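Local coordinates for alginate biosynthesis protein AlgX (Pseudomonas aeruginosa, PDB 4KNC) that takes part in O-acetylating the exopolysaccharide alginate and protects the polymer from degradation as it crosses the periplasm, at residues G172-Q180 with D227-I237; D358-L369 with E386-Y397. All coordinates share one frame; numbering follows the deposited sequence.

Contact 1: residues G172-Q180 with D227-I237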
loop_
_atom_site.group_PDB
_atom_site.type_symbol
_atom_site.label_atom_id
_atom_site.label_comp_id
_atom_site.label_asym_id
_atom_site.label_seq_id
_atom_site.Cartn_x
_atom_site.Cartn_y
_atom_site.Cartn_z
ATOM N N GLY A 172 -11.200 21.381 2.883
ATOM C CA GLY A 172 -10.711 21.384 4.250
ATOM C C GLY A 172 -9.234 21.705 4.449
ATOM O O GLY A 172 -8.822 21.995 5.575
ATOM N N PHE A 173 -8.437 21.660 3.377
ATOM C CA PHE A 173 -6.986 21.889 3.479
ATOM C C PHE A 173 -6.639 23.217 4.148
ATOM O O PHE A 173 -5.605 23.334 4.809
ATOM C CB PHE A 173 -6.285 21.800 2.108
ATOM C CG PHE A 173 -4.772 21.919 2.187
ATOM C CD1 PHE A 173 -3.979 20.785 2.352
ATOM C CD2 PHE A 173 -4.145 23.161 2.093
ATOM C CE1 PHE A 173 -2.598 20.889 2.431
ATOM C CE2 PHE A 173 -2.764 23.277 2.182
ATOM C CZ PHE A 173 -1.983 22.133 2.345
ATOM N N GLU A 174 -7.505 24.215 4.001
ATOM C CA GLU A 174 -7.187 25.544 4.519
ATOM C C GLU A 174 -7.212 25.604 6.045
ATOM O O GLU A 174 -6.506 26.405 6.654
ATOM C CB GLU A 174 -8.108 26.596 3.905
ATOM C CG GLU A 174 -7.524 28.001 3.915
ATOM C CD GLU A 174 -6.364 28.174 2.944
ATOM O OE1 GLU A 174 -6.024 27.209 2.220
ATOM O OE2 GLU A 174 -5.794 29.286 2.902
ATOM N N GLU A 175 -7.999 24.728 6.662
ATOM C CA GLU A 175 -8.123 24.707 8.120
ATOM C C GLU A 175 -7.003 23.908 8.779
ATOM O O GLU A 175 -6.759 24.020 9.982
ATOM C CB GLU A 175 -9.487 24.133 8.533
ATOM C CG GLU A 175 -10.629 25.137 8.471
ATOM C CD GLU A 175 -10.803 25.764 7.093
ATOM O OE1 GLU A 175 -10.720 25.031 6.083
ATOM O OE2 GLU A 175 -11.018 26.995 7.026
ATOM N N ILE A 176 -6.338 23.083 7.987
ATOM C CA ILE A 176 -5.219 22.294 8.490
ATOM C C ILE A 176 -4.142 23.242 9.028
ATOM O O ILE A 176 -3.881 24.274 8.423
ATOM C CB ILE A 176 -4.697 21.352 7.377
ATOM C CG1 ILE A 176 -5.778 20.311 7.058
ATOM C CG2 ILE A 176 -3.389 20.681 7.768
ATOM C CD1 ILE A 176 -5.419 19.324 5.970
ATOM N N PRO A 177 -3.560 22.919 10.198
ATOM C CA PRO A 177 -2.474 23.727 10.773
ATOM C C PRO A 177 -1.336 23.892 9.776
ATOM O O PRO A 177 -0.942 22.911 9.146
ATOM C CB PRO A 177 -1.967 22.875 11.942
ATOM C CG PRO A 177 -3.042 21.943 12.266
ATOM C CD PRO A 177 -3.878 21.744 11.028
ATOM N N LYS A 178 -0.821 25.107 9.644
ATOM C CA LYS A 178 0.264 25.383 8.713
ATOM C C LYS A 178 1.559 25.658 9.474
ATOM O O LYS A 178 1.541 26.268 10.544
ATOM C CB LYS A 178 -0.094 26.573 7.819
ATOM C CG LYS A 178 -1.390 26.392 7.047
ATOM C CD LYS A 178 -1.438 25.026 6.370
ATOM C CE LYS A 178 -2.622 24.910 5.423
ATOM N NZ LYS A 178 -3.889 24.705 6.148
ATOM N N LYS A 179 2.675 25.183 8.929
ATOM C CA LYS A 179 4.000 25.415 9.508
ATOM C C LYS A 179 4.982 25.646 8.373
ATOM O O LYS A 179 4.668 25.391 7.215
ATOM C CB LYS A 179 4.467 24.198 10.318
ATOM C CG LYS A 179 3.427 23.610 11.257
ATOM C CD LYS A 179 3.749 22.171 11.630
ATOM C CE LYS A 179 4.867 22.083 12.648
ATOM N NZ LYS A 179 4.348 21.585 13.952
ATOM N N GLN A 180 6.177 26.121 8.699
ATOM C CA GLN A 180 7.220 26.230 7.693
ATOM C C GLN A 180 8.194 25.084 7.862
ATOM O O GLN A 180 8.693 24.839 8.965
ATOM C CB GLN A 180 7.986 27.531 7.844
ATOM C CG GLN A 180 7.117 28.755 8.022
ATOM C CD GLN A 180 7.888 29.909 8.629
ATOM O OE1 GLN A 180 9.104 30.020 8.451
ATOM N NE2 GLN A 180 7.191 30.764 9.367
ATOM N N ASP A 227 -1.888 30.305 12.320
ATOM C CA ASP A 227 -2.200 29.216 11.399
ATOM C C ASP A 227 -1.729 27.859 11.926
ATOM O O ASP A 227 -2.165 26.822 11.442
ATOM C CB ASP A 227 -1.589 29.489 10.023
ATOM C CG ASP A 227 -2.112 30.766 9.398
ATOM O OD1 ASP A 227 -3.222 31.204 9.778
ATOM O OD2 ASP A 227 -1.415 31.331 8.527
ATOM N N LEU A 228 -0.850 27.884 12.928
ATOM C CA LEU A 228 -0.363 26.678 13.596
ATOM C C LEU A 228 -1.474 25.951 14.376
ATOM O O LEU A 228 -1.331 24.766 14.734
ATOM C CB LEU A 228 0.804 27.039 14.534
ATOM C CG LEU A 228 1.600 25.921 15.216
ATOM C CD1 LEU A 228 2.117 24.924 14.193
ATOM C CD2 LEU A 228 2.757 26.475 16.040
ATOM N N PHE A 229 -2.587 26.652 14.613
ATOM C CA PHE A 229 -3.643 26.144 15.501
ATOM C C PHE A 229 -5.006 25.809 14.874
ATOM O O PHE A 229 -5.967 25.495 15.590
ATOM C CB PHE A 229 -3.794 27.070 16.704
ATOM C CG PHE A 229 -2.586 27.068 17.590
ATOM C CD1 PHE A 229 -1.540 27.946 17.360
ATOM C CD2 PHE A 229 -2.472 26.144 18.615
ATOM C CE1 PHE A 229 -0.422 27.930 18.159
ATOM C CE2 PHE A 229 -1.357 26.121 19.417
ATOM C CZ PHE A 229 -0.329 27.016 19.186
ATOM N N GLY A 230 -5.076 25.851 13.546
ATOM C CA GLY A 230 -6.241 25.362 12.829
ATOM C C GLY A 230 -6.490 23.915 13.210
ATOM O O GLY A 230 -5.538 23.158 13.429
ATOM N N ASP A 231 -7.764 23.535 13.317
ATOM C CA ASP A 231 -8.135 22.195 13.781
ATOM C C ASP A 231 -7.464 21.841 15.112
ATOM O O ASP A 231 -7.116 20.686 15.351
ATOM C CB ASP A 231 -7.811 21.126 12.725
ATOM C CG ASP A 231 -8.693 21.237 11.488
ATOM O OD1 ASP A 231 -9.776 21.859 11.583
ATOM O OD2 ASP A 231 -8.311 20.693 10.425
ATOM N N GLY A 232 -7.270 22.843 15.967
ATOM C CA GLY A 232 -6.702 22.601 17.281
ATOM C C GLY A 232 -5.218 22.279 17.273
ATOM O O GLY A 232 -4.662 21.912 18.300
ATOM N N GLY A 233 -4.569 22.409 16.119
ATOM C CA GLY A 233 -3.126 22.237 16.058
ATOM C C GLY A 233 -2.608 20.833 15.754
ATOM O O GLY A 233 -1.436 20.664 15.389
ATOM N N ASN A 234 -3.459 19.820 15.891
ATOM C CA ASN A 234 -3.026 18.452 15.590
ATOM C C ASN A 234 -2.753 18.240 14.093
ATOM O O ASN A 234 -3.384 18.885 13.262
ATOM C CB ASN A 234 -4.066 17.440 16.082
ATOM C CG ASN A 234 -4.164 17.382 17.602
ATOM O OD1 ASN A 234 -3.791 18.325 18.306
ATOM N ND2 ASN A 234 -4.673 16.265 18.113
ATOM N N PRO A 235 -1.805 17.341 13.749
ATOM C CA PRO A 235 -1.595 16.920 12.355
ATOM C C PRO A 235 -2.847 16.280 11.774
ATOM O O PRO A 235 -3.552 15.562 12.479
ATOM C CB PRO A 235 -0.466 15.883 12.463
ATOM C CG PRO A 235 0.301 16.321 13.671
ATOM C CD PRO A 235 -0.774 16.783 14.642
ATOM N N GLN A 236 -3.110 16.531 10.497
ATOM C CA GLN A 236 -4.398 16.200 9.897
ATOM C C GLN A 236 -4.235 15.417 8.600
ATOM O O GLN A 236 -5.225 15.111 7.927
ATOM C CB GLN A 236 -5.171 17.494 9.616
ATOM C CG GLN A 236 -5.529 18.273 10.874
ATOM C CD GLN A 236 -6.450 17.481 11.778
ATOM O OE1 GLN A 236 -7.254 16.678 11.303
ATOM N NE2 GLN A 236 -6.326 17.688 13.087
ATOM N N ILE A 237 -2.983 15.116 8.247
ATOM C CA ILE A 237 -2.662 14.393 7.013
ATOM C C ILE A 237 -1.790 13.169 7.316
ATOM O O ILE A 237 -0.778 13.281 7.999
ATOM C CB ILE A 237 -1.921 15.288 5.990
ATOM C CG1 ILE A 237 -2.705 16.587 5.739
ATOM C CG2 ILE A 237 -1.706 14.519 4.690
ATOM C CD1 ILE A 237 -2.109 17.466 4.638
HETATM O O HOH W 1 -9.643 20.466 8.026
HETATM O O HOH W 2 -4.534 26.650 9.812
#
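Pro177 sits with its ring inside a curl of the 227-237 loop, ringed by backbone carbonyls more than by side chains. Its CG lies 3.0 Å from Gly230 O and 3.2 Å from Asn234 O, and CB packs on Leu228 O. The Pro177 CA-H points to Asp227 O, which also accepts the direct hydrogen bond between the two loops, from Lys178 N at 2.8 Å and 163°. Next to the proline, the backbone of Gly230 comes close enough for its CA-H to meet the carbonyl of Glu175, with CA 3.2 Å from Glu175 O. Ile176 turns its CG1 branch beside its own backbone N (chi1 -66°), and the extended CD1 reaches Ile237 CG1 at 3.9 Å, while CG1 rests on Gln236 CB. Phe173 CE1 adds to this apolar patch through Ile237 CD1. Further out, Lys179 CG presses on Leu228 CD1.

Two waters join the loops, one between Gly172 O and Asp231 OD2, the other between Ile176 O and Asp227 O. The bent side chain of Lys178 folds back on its own loop, where NZ turns in toward the carbonyl of Phe173, though its exact position is doubtful because it also crowds Ile176 O. Ile176 and Ile237 continue onto Ile293 of strand 293-298, and Gln236 OE1 accepts from Lys292. The contact thus ties the loop after helix 153-169 to the entry into inner strand 237-240 of the parallel sheet in the SGNH hydrolase-like domain, well away from the inferred active-site residues. Its chemistry is that of an apolar ring fitted among carbonyl oxygens, with one direct hydrogen bond and water bridges supplying the polar links.

Contact 2: residues D358-L369 with E386-Y397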
loop_
_atom_site.group_PDB
_atom_site.type_symbol
_atom_site.label_atom_id
_atom_site.label_comp_id
_atom_site.label_asym_id
_atom_site.label_seq_id
_atom_site.Cartn_x
_atom_site.Cartn_y
_atom_site.Cartn_z
ATOM N N ASP A 358 -13.830 -9.865 14.196
ATOM C CA ASP A 358 -12.764 -9.115 14.847
ATOM C C ASP A 358 -11.948 -10.080 15.699
ATOM O O ASP A 358 -12.485 -10.719 16.599
ATOM C CB ASP A 358 -13.369 -8.023 15.743
ATOM C CG ASP A 358 -12.362 -6.943 16.121
ATOM O OD1 ASP A 358 -11.156 -7.256 16.240
ATOM O OD2 ASP A 358 -12.780 -5.778 16.295
ATOM N N VAL A 359 -10.650 -10.173 15.433
ATOM C CA VAL A 359 -9.849 -11.281 15.959
ATOM C C VAL A 359 -8.451 -10.870 16.434
ATOM O O VAL A 359 -7.708 -10.237 15.698
ATOM C CB VAL A 359 -9.665 -12.364 14.869
ATOM C CG1 VAL A 359 -8.729 -13.458 15.343
ATOM C CG2 VAL A 359 -11.007 -12.937 14.448
ATOM N N THR A 360 -8.070 -11.267 17.646
ATOM C CA THR A 360 -6.795 -10.844 18.211
ATOM C C THR A 360 -5.947 -11.959 18.829
ATOM O O THR A 360 -6.308 -12.533 19.860
ATOM C CB THR A 360 -7.005 -9.754 19.268
ATOM O OG1 THR A 360 -7.660 -8.628 18.669
ATOM C CG2 THR A 360 -5.663 -9.323 19.848
ATOM N N TYR A 361 -4.812 -12.248 18.194
ATOM C CA TYR A 361 -3.802 -13.154 18.752
ATOM C C TYR A 361 -3.198 -12.618 20.048
ATOM O O TYR A 361 -3.091 -11.406 20.240
ATOM C CB TYR A 361 -2.655 -13.357 17.765
ATOM C CG TYR A 361 -2.945 -14.295 16.624
ATOM C CD1 TYR A 361 -3.311 -15.614 16.856
ATOM C CD2 TYR A 361 -2.826 -13.868 15.308
ATOM C CE1 TYR A 361 -3.564 -16.477 15.810
ATOM C CE2 TYR A 361 -3.078 -14.721 14.255
ATOM C CZ TYR A 361 -3.444 -16.025 14.510
ATOM O OH TYR A 361 -3.692 -16.874 13.455
ATOM N N SER A 362 -2.780 -13.521 20.928
ATOM C CA SER A 362 -2.101 -13.107 22.149
ATOM C C SER A 362 -0.676 -12.631 21.852
ATOM O O SER A 362 -0.116 -11.833 22.596
ATOM C CB SER A 362 -2.108 -14.229 23.196
ATOM O OG SER A 362 -1.601 -15.443 22.672
ATOM N N ASP A 363 -0.109 -13.112 20.748
ATOM C CA ASP A 363 1.246 -12.753 20.341
ATOM C C ASP A 363 1.223 -11.935 19.044
ATOM O O ASP A 363 0.896 -12.461 17.973
ATOM C CB ASP A 363 2.078 -14.026 20.155
ATOM C CG ASP A 363 3.559 -13.750 19.963
ATOM O OD1 ASP A 363 3.932 -12.593 19.674
ATOM O OD2 ASP A 363 4.353 -14.712 20.096
ATOM N N PRO A 364 1.598 -10.648 19.137
ATOM C CA PRO A 364 1.559 -9.695 18.017
ATOM C C PRO A 364 2.495 -10.070 16.877
ATOM O O PRO A 364 2.474 -9.409 15.838
ATOM C CB PRO A 364 2.036 -8.381 18.651
ATOM C CG PRO A 364 1.832 -8.557 20.119
ATOM C CD PRO A 364 2.071 -10.016 20.380
ATOM N N SER A 365 3.305 -11.108 17.062
ATOM C CA SER A 365 4.258 -11.513 16.034
ATOM C C SER A 365 3.673 -12.592 15.131
ATOM O O SER A 365 4.380 -13.173 14.305
ATOM C CB SER A 365 5.569 -12.001 16.659
ATOM O OG SER A 365 5.371 -13.213 17.372
ATOM N N VAL A 366 2.382 -12.869 15.294
ATOM C CA VAL A 366 1.727 -13.847 14.435
ATOM C C VAL A 366 1.073 -13.160 13.237
ATOM O O VAL A 366 -0.017 -12.586 13.344
ATOM C CB VAL A 366 0.686 -14.685 15.194
ATOM C CG1 VAL A 366 0.149 -15.774 14.279
ATOM C CG2 VAL A 366 1.311 -15.297 16.443
ATOM N N HIS A 367 1.748 -13.248 12.094
ATOM C CA HIS A 367 1.402 -12.466 10.916
ATOM C C HIS A 367 0.633 -13.275 9.880
ATOM O O HIS A 367 0.722 -13.027 8.679
ATOM C CB HIS A 367 2.668 -11.881 10.301
ATOM C CG HIS A 367 3.427 -10.990 11.231
ATOM N ND1 HIS A 367 2.824 -9.977 11.945
ATOM C CD2 HIS A 367 4.738 -10.961 11.571
ATOM C CE1 HIS A 367 3.730 -9.358 12.680
ATOM N NE2 HIS A 367 4.901 -9.934 12.470
ATOM N N GLU A 368 -0.135 -14.242 10.356
ATOM C CA GLU A 368 -0.928 -15.080 9.477
ATOM C C GLU A 368 -2.179 -15.495 10.223
ATOM O O GLU A 368 -2.109 -15.824 11.404
ATOM C CB GLU A 368 -0.127 -16.318 9.059
ATOM C CG GLU A 368 -0.924 -17.307 8.230
ATOM C CD GLU A 368 -0.167 -18.591 7.941
ATOM O OE1 GLU A 368 0.422 -19.173 8.880
ATOM O OE2 GLU A 368 -0.167 -19.017 6.766
ATOM N N LEU A 369 -3.322 -15.467 9.541
ATOM C CA LEU A 369 -4.590 -15.916 10.124
ATOM C C LEU A 369 -5.374 -16.780 9.138
ATOM O O LEU A 369 -5.776 -16.301 8.086
ATOM C CB LEU A 369 -5.445 -14.731 10.562
ATOM C CG LEU A 369 -6.857 -15.104 11.010
ATOM C CD1 LEU A 369 -6.783 -16.042 12.207
ATOM C CD2 LEU A 369 -7.706 -13.882 11.331
ATOM N N GLU A 386 -2.698 -13.111 5.070
ATOM C CA GLU A 386 -1.279 -12.976 5.349
ATOM C C GLU A 386 -0.954 -11.515 5.638
ATOM O O GLU A 386 -1.277 -10.626 4.853
ATOM C CB GLU A 386 -0.439 -13.476 4.168
ATOM C CG GLU A 386 -0.694 -14.921 3.758
ATOM C CD GLU A 386 -0.313 -15.917 4.838
ATOM O OE1 GLU A 386 -1.030 -16.928 4.987
ATOM O OE2 GLU A 386 0.705 -15.697 5.532
ATOM N N GLN A 387 -0.308 -11.274 6.768
ATOM C CA GLN A 387 0.035 -9.926 7.178
ATOM C C GLN A 387 1.544 -9.730 7.084
ATOM O O GLN A 387 2.304 -10.658 7.349
ATOM C CB GLN A 387 -0.448 -9.710 8.605
ATOM C CG GLN A 387 0.111 -8.506 9.286
ATOM C CD GLN A 387 -0.447 -8.337 10.690
ATOM O OE1 GLN A 387 -1.460 -7.664 10.896
ATOM N NE2 GLN A 387 0.209 -8.954 11.661
ATOM N N SER A 388 1.971 -8.529 6.697
ATOM C CA SER A 388 3.387 -8.196 6.600
ATOM C C SER A 388 4.133 -8.482 7.897
ATOM O O SER A 388 3.609 -8.237 8.987
ATOM C CB SER A 388 3.562 -6.715 6.242
ATOM O OG SER A 388 4.917 -6.322 6.376
ATOM N N LYS A 389 5.359 -8.992 7.764
ATOM C CA LYS A 389 6.221 -9.291 8.907
ATOM C C LYS A 389 6.624 -8.021 9.650
ATOM O O LYS A 389 7.015 -8.071 10.820
ATOM C CB LYS A 389 7.500 -10.012 8.452
ATOM C CG LYS A 389 7.301 -11.282 7.616
ATOM C CD LYS A 389 6.740 -12.439 8.431
ATOM C CE LYS A 389 6.807 -13.742 7.643
ATOM N NZ LYS A 389 6.139 -14.855 8.362
ATOM N N ALA A 390 6.543 -6.883 8.967
ATOM C CA ALA A 390 7.065 -5.646 9.527
ATOM C C ALA A 390 6.039 -4.812 10.285
ATOM O O ALA A 390 6.406 -3.840 10.927
ATOM C CB ALA A 390 7.743 -4.814 8.449
ATOM N N VAL A 391 4.761 -5.182 10.231
ATOM C CA VAL A 391 3.753 -4.407 10.947
ATOM C C VAL A 391 3.406 -4.963 12.320
ATOM O O VAL A 391 3.743 -6.089 12.659
ATOM C CB VAL A 391 2.453 -4.233 10.134
ATOM C CG1 VAL A 391 2.768 -3.657 8.753
ATOM C CG2 VAL A 391 1.713 -5.557 10.030
ATOM N N ASP A 392 2.715 -4.148 13.102
ATOM C CA ASP A 392 2.273 -4.522 14.435
ATOM C C ASP A 392 0.883 -3.936 14.649
ATOM O O ASP A 392 0.738 -2.744 14.922
ATOM C CB ASP A 392 3.253 -3.982 15.484
ATOM C CG ASP A 392 2.954 -4.481 16.897
ATOM O OD1 ASP A 392 1.782 -4.420 17.335
ATOM O OD2 ASP A 392 3.905 -4.928 17.579
ATOM N N THR A 393 -0.138 -4.776 14.500
ATOM C CA THR A 393 -1.523 -4.376 14.754
ATOM C C THR A 393 -1.982 -4.956 16.085
ATOM O O THR A 393 -3.176 -4.970 16.398
ATOM C CB THR A 393 -2.476 -4.854 13.637
ATOM O OG1 THR A 393 -2.542 -6.288 13.631
ATOM C CG2 THR A 393 -1.998 -4.363 12.270
ATOM N N GLY A 394 -1.013 -5.432 16.864
ATOM C CA GLY A 394 -1.283 -6.071 18.136
ATOM C C GLY A 394 -1.876 -7.452 17.945
ATOM O O GLY A 394 -2.563 -7.967 18.827
ATOM N N GLY A 395 -1.617 -8.047 16.784
ATOM C CA GLY A 395 -2.177 -9.347 16.447
ATOM C C GLY A 395 -3.650 -9.300 16.057
ATOM O O GLY A 395 -4.277 -10.344 15.902
ATOM N N ARG A 396 -4.203 -8.098 15.902
ATOM C CA ARG A 396 -5.600 -7.928 15.500
ATOM C C ARG A 396 -5.806 -7.951 13.975
ATOM O O ARG A 396 -4.995 -7.419 13.212
ATOM C CB ARG A 396 -6.172 -6.637 16.084
ATOM C CG ARG A 396 -7.633 -6.392 15.760
ATOM C CD ARG A 396 -8.134 -5.151 16.469
ATOM N NE ARG A 396 -9.525 -4.842 16.144
ATOM C CZ ARG A 396 -9.984 -3.606 15.970
ATOM N NH1 ARG A 396 -9.157 -2.566 16.084
ATOM N NH2 ARG A 396 -11.263 -3.403 15.679
ATOM N N TYR A 397 -6.907 -8.579 13.565
ATOM C CA TYR A 397 -7.355 -8.703 12.182
ATOM C C TYR A 397 -8.836 -8.406 12.213
ATOM O O TYR A 397 -9.482 -8.664 13.225
ATOM C CB TYR A 397 -7.184 -10.140 11.695
ATOM C CG TYR A 397 -5.768 -10.586 11.572
ATOM C CD1 TYR A 397 -5.046 -10.987 12.687
ATOM C CD2 TYR A 397 -5.133 -10.600 10.334
ATOM C CE1 TYR A 397 -3.733 -11.401 12.572
ATOM C CE2 TYR A 397 -3.827 -11.011 10.207
ATOM C CZ TYR A 397 -3.126 -11.409 11.327
ATOM O OH TYR A 397 -1.814 -11.818 11.194
#
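Val359 and Tyr397 form an antiparallel hydrogen-bonded pair next to the non-hydrogen-bonded pair Thr360-Arg396, and the type I' turn 393-396 leads into this pairing; a separate pairing joins Glu368 to Glu386. At one end Arg396, fully extended from CG to NE, grips Asp358 side-on: NE binds OD1 and NH2 binds OD2, each at 2.9 Å and on the syn side, with carboxylate and guanidinium nearly coplanar (15° apart). Arg396 NH1 also donates to Asn319 OD1, and Asp358 OD2 accepts from Cys321 N as well. Tyr397 projects from the other face of the sheet. Leu369 CB sits over the centre of its ring, 4.0 Å from the centroid, in a CH-pi contact, and the hydroxyl donates in plane to a lone pair of Val366 O. Tyr361 CE2 meets Tyr397 CE1, the two rings almost perpendicular. His367 lies between Ser388 O over one face and Ser365 O over the opposite one. At its edge Gln387 NE2 donates to ND1 at 2.8 Å, which, with the carbonyls over its faces, helps to fix the ring's rotation and suggests that ND1 carries no proton. Glu368 OE2 and Glu386 OE1 lie 2.9 Å apart, a like-charge approach that would tend to raise the pKa of one of them. Within the carbohydrate-binding module, strands 355-361 and 368-375 belong to two antiparallel sheets; Val359 and Leu369 both pack on Ile417 of strand 412-418, and Val391 and Thr393 rest on helix 275-282 of the SGNH hydrolase-like domain.

The two contacts lie in different domains, their centres about 33 Å apart and their nearest atoms about 17 Å apart, and share no element. Both are partly buried. Contact 1, about 25 Å from the centre of the chain, joins loops at an end of the parallel sheet of the SGNH hydrolase-like domain, whereas contact 2, about 17 Å from that centre, pairs strand ends and turns of the carbohydrate-binding module beside the other domain. Side-chain recognition separates them: contact 2 uses a salt bridge, aromatic rings and a histidine-amide bond, while contact 1 relies on a proline set among backbone carbonyls, isoleucine packing, one backbone bond and bridging waters. Contact 2 also approaches the inferred active site, Ser388 lying about 10 Å by side chain from Ser243, the inferred nucleophile.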